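Local coordinates for endosialidase (Enterobacteria phage phi92, PDB 4HIZ), which cleaves polysialic acid internally, hydrolysing both alpha-2,8 and alpha-2,9 linkages, as a trimeric phage enzyme with a sialidase fold and a beta-helix, at the interface of chains A and B. Sequence-based numbering; all coordinates share one arbitrary frame. Chains: chain A/B, Endosialidase.

Contact 1: the interface of chains A and B. Residues chain A 131, 560-563; chain B 553-557.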
# COMPACT_ATOMS: atom_id res chain seq x y z
N TRP A 131 16.89 2.12 4.90
CA TRP A 131 17.89 1.81 5.93
C TRP A 131 19.25 2.29 5.45
O TRP A 131 19.70 1.95 4.34
CB TRP A 131 17.93 0.32 6.22
CG TRP A 131 16.64 -0.20 6.86
CD1 TRP A 131 15.72 0.52 7.58
CD2 TRP A 131 16.15 -1.54 6.79
NE1 TRP A 131 14.66 -0.32 7.98
CE2 TRP A 131 14.93 -1.59 7.52
CE3 TRP A 131 16.64 -2.72 6.21
CZ2 TRP A 131 14.17 -2.76 7.64
CZ3 TRP A 131 15.89 -3.91 6.35
CH2 TRP A 131 14.67 -3.90 7.05
N VAL A 560 11.57 -8.33 -4.45
CA VAL A 560 11.14 -8.17 -3.07
C VAL A 560 11.76 -9.26 -2.22
O VAL A 560 11.87 -10.42 -2.66
CB VAL A 560 9.58 -8.34 -2.99
CG1 VAL A 560 9.09 -8.17 -1.56
CG2 VAL A 560 8.86 -7.36 -3.94
N THR A 561 12.18 -8.89 -1.01
CA THR A 561 12.70 -9.86 -0.06
C THR A 561 11.80 -9.86 1.17
O THR A 561 11.61 -8.83 1.83
CB THR A 561 14.16 -9.49 0.32
OG1 THR A 561 15.01 -9.70 -0.84
CG2 THR A 561 14.69 -10.35 1.49
N PHE A 562 11.26 -11.03 1.47
CA PHE A 562 10.41 -11.20 2.66
C PHE A 562 11.29 -11.66 3.82
O PHE A 562 11.86 -12.75 3.77
CB PHE A 562 9.35 -12.25 2.36
CG PHE A 562 8.30 -11.78 1.35
CD1 PHE A 562 8.53 -11.94 -0.01
CD2 PHE A 562 7.12 -11.17 1.77
CE1 PHE A 562 7.57 -11.52 -0.95
CE2 PHE A 562 6.13 -10.75 0.84
CZ PHE A 562 6.37 -10.93 -0.53
N ASP A 563 11.38 -10.86 4.87
CA ASP A 563 12.27 -11.21 6.00
C ASP A 563 11.63 -12.19 7.01
O ASP A 563 12.29 -12.60 8.01
CB ASP A 563 12.66 -9.92 6.77
CG ASP A 563 13.63 -9.01 5.99
OD1 ASP A 563 14.22 -9.48 4.99
OD2 ASP A 563 13.82 -7.84 6.42
N VAL B 553 17.24 -3.32 -2.10
CA VAL B 553 16.04 -4.10 -2.42
C VAL B 553 14.99 -3.87 -1.32
O VAL B 553 15.33 -3.68 -0.16
CB VAL B 553 16.40 -5.62 -2.46
CG1 VAL B 553 15.16 -6.50 -2.66
CG2 VAL B 553 17.47 -5.88 -3.54
N ARG B 554 13.73 -3.90 -1.71
CA ARG B 554 12.63 -3.79 -0.76
C ARG B 554 12.56 -5.00 0.15
O ARG B 554 12.50 -6.13 -0.33
CB ARG B 554 11.32 -3.74 -1.57
CG ARG B 554 11.08 -2.42 -2.27
CD ARG B 554 10.21 -2.68 -3.53
NE ARG B 554 9.79 -1.41 -4.13
CZ ARG B 554 10.57 -0.68 -4.95
NH1 ARG B 554 11.81 -1.12 -5.29
NH2 ARG B 554 10.11 0.48 -5.46
N HIS B 555 12.51 -4.75 1.46
CA HIS B 555 12.33 -5.82 2.46
C HIS B 555 10.99 -5.70 3.12
O HIS B 555 10.62 -4.60 3.56
CB HIS B 555 13.43 -5.72 3.56
CG HIS B 555 14.76 -6.19 3.08
ND1 HIS B 555 15.30 -7.40 3.44
CD2 HIS B 555 15.61 -5.65 2.17
CE1 HIS B 555 16.47 -7.56 2.83
NE2 HIS B 555 16.67 -6.52 2.05
N VAL B 556 10.26 -6.81 3.16
CA VAL B 556 8.94 -6.85 3.81
C VAL B 556 9.13 -7.40 5.22
O VAL B 556 9.70 -8.49 5.39
CB VAL B 556 7.96 -7.77 3.05
CG1 VAL B 556 6.59 -7.88 3.81
CG2 VAL B 556 7.74 -7.24 1.60
N SER B 557 8.64 -6.64 6.20
CA SER B 557 8.96 -6.93 7.62
C SER B 557 7.77 -7.48 8.39
O SER B 557 7.51 -7.08 9.53
CB SER B 557 9.48 -5.64 8.29
OG SER B 557 10.73 -5.26 7.70
O HOH W 1 12.51 -6.99 8.58
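A:Thr561 and B:His555 pair in a parallel bridge between strand 560-563 of chain A and strand 554-556 of chain B, with A:Thr561 N donating to B:Arg554 O (2.9 Å) and A:Thr561 O accepting from B:Val556 N (2.8 Å). The register continues with A:Asp563 N donating to B:Val556 O. This is an interchain sheet of the endosialidase stalk, where strands from different subunits of the trimer pair in parallel. Above one face of the sheet, B:His555 meets A:Asp563 at about a right angle. ND1 of the imidazole donates to carboxylate oxygen OD1 at 2.8 Å and nearly straight (170° at H). The oxygen lies close to the ring plane and is approached on its syn side, while the carboxylate itself is turned 50° from the ring. Histidine suits the place because one edge can donate while a face still packs: A:Thr561 CB sits over the imidazole toward its rim, and methyl CG2 reaches CE1 at 3.6 Å. That methyl stands anti to the backbone N (OG1 chi1 -69°), leaving OG1 beside B:Val553 CG1. The other carboxylate oxygen, A:Asp563 OD2, is joined to the B:Ser557 hydroxyl through water 1, which lies 2.7 Å from OD2. A:Trp131, contributed by strand 130-131 in the propeller sequence, brings up the outer end of its indole, CZ3 and CH2 each 4.1 Å from B:His555 CB. On the opposite face of the sheet, branched B:Val556 is divided between two neighbours: CG2 touches A:Val560 CG1 (3.6 Å), and CB sits over one face of the A:Phe562 ring, toward its CD2 rim (3.7 Å to CD2), the two side chains running alongside each other.

Contact 2: the interface of chains A and B. Residues chain A 597, 611-613; chain B 590, 595-597.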
# COMPACT_ATOMS: atom_id res chain seq x y z
N ILE A 597 13.18 -29.66 1.73
CA ILE A 597 11.87 -29.55 1.09
C ILE A 597 11.09 -30.72 1.66
O ILE A 597 11.47 -31.87 1.47
CB ILE A 597 11.98 -29.64 -0.42
CG1 ILE A 597 12.85 -28.47 -0.93
CG2 ILE A 597 10.57 -29.58 -1.01
CD1 ILE A 597 13.20 -28.59 -2.35
N LEU A 611 5.68 -36.87 -0.67
CA LEU A 611 6.15 -35.80 -1.54
C LEU A 611 6.37 -36.42 -2.93
O LEU A 611 7.01 -37.47 -3.04
CB LEU A 611 7.48 -35.24 -0.98
CG LEU A 611 8.09 -34.08 -1.82
CD1 LEU A 611 7.20 -32.83 -1.86
CD2 LEU A 611 9.52 -33.71 -1.32
N ILE A 612 5.85 -35.78 -3.97
CA ILE A 612 5.98 -36.33 -5.34
C ILE A 612 6.78 -35.33 -6.19
O ILE A 612 6.34 -34.20 -6.41
CB ILE A 612 4.62 -36.58 -6.03
CG1 ILE A 612 3.72 -37.43 -5.11
CG2 ILE A 612 4.86 -37.28 -7.39
CD1 ILE A 612 2.29 -37.60 -5.69
N LEU A 613 7.93 -35.75 -6.67
CA LEU A 613 8.76 -34.91 -7.53
C LEU A 613 8.52 -35.39 -8.94
O LEU A 613 8.63 -36.58 -9.21
CB LEU A 613 10.23 -35.11 -7.17
CG LEU A 613 10.58 -34.81 -5.71
CD1 LEU A 613 11.91 -35.44 -5.41
CD2 LEU A 613 10.65 -33.30 -5.50
N LEU B 590 5.30 -28.36 2.40
CA LEU B 590 4.05 -28.46 1.62
C LEU B 590 2.97 -29.09 2.47
O LEU B 590 3.18 -30.16 3.04
CB LEU B 590 4.25 -29.31 0.38
CG LEU B 590 4.88 -28.58 -0.83
CD1 LEU B 590 6.35 -28.27 -0.58
CD2 LEU B 590 4.71 -29.35 -2.16
N GLY B 595 2.24 -33.59 -1.63
CA GLY B 595 2.84 -32.39 -2.21
C GLY B 595 3.39 -32.74 -3.59
O GLY B 595 3.90 -33.85 -3.78
N VAL B 596 3.23 -31.83 -4.55
CA VAL B 596 3.66 -32.05 -5.90
C VAL B 596 4.65 -30.93 -6.28
O VAL B 596 4.32 -29.74 -6.17
CB VAL B 596 2.42 -31.96 -6.85
CG1 VAL B 596 2.86 -32.04 -8.32
CG2 VAL B 596 1.37 -33.04 -6.50
N ILE B 597 5.88 -31.29 -6.67
CA ILE B 597 6.82 -30.33 -7.25
C ILE B 597 7.00 -30.79 -8.68
O ILE B 597 7.45 -31.92 -8.91
CB ILE B 597 8.12 -30.35 -6.48
CG1 ILE B 597 7.77 -29.97 -5.02
CG2 ILE B 597 9.14 -29.40 -7.12
CD1 ILE B 597 8.92 -30.01 -4.10
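B:Ile597 buries more surface here than any other residue of the patch, its side chain directed toward A:Leu611, A:Leu613 and A:Ile597. The setting is a parallel sheet formed between subunits in the beta-helix stalk of the endosialidase: strand 594-599 of chain B runs beside strand 610-614 of chain A. A:Ile612 is the backbone link. Its N donates to B:Gly595 O at 2.7 Å, somewhat bent (155° at H) and tilted from the carbonyl plane, and its O receives B:Ile597 N at 3.0 Å in a straighter bond. Both main-chain polar groups of one residue are thereby satisfied by the neighbouring subunit, while its own side chain projects from the face opposite A:Leu611 and A:Leu613.

B:Ile597 suits its place because a beta-branched residue fits an extended strand and its long branch still carries a methyl well away from the backbone. CG1 lies anti to the carbonyl carbon (chi1 -60°) and the chain is extended beyond it, which carries CD1 in among the side chains of chain A. There A:Leu613 lies alongside, pointing the same way, and its CD2 comes to 4.0 Å from both CB and CD1 of B:Ile597.

A:Leu611 approaches at a slant. Its CG is anti to the backbone N (chi1 -180°), and the fork at CG puts methyl CD1 toward the partner, 3.9 Å from B:Gly595 O and near the isoleucine tip. B:Gly595, with no side chain, puts no bulk of its own on the face where that leucine methyl lies, although its carbonyl still accepts the A:Ile612 N-H.

A:Ile597, which belongs to another strand of chain A, completes the apolar cluster: its branch methyl CG2 meets B:Ile597 CD1 at 3.5 Å.

Contact 1 and contact 2 lie about 27 Å apart, measured between the centres of their C-alpha atoms, and share no residue or strand. In both, a strand of chain A is added in parallel to one of chain B, so interchain sheet formation recurs along the stalk. Their chemistry differs: contact 1 adds a polar, water-bridged cluster and ties in a propeller residue, whereas contact 2 is apolar around its backbone bonds. With three copies in the assembly, such repeated strand pairing probably holds the subunits interwound and helps fix the propellers relative to the stalk.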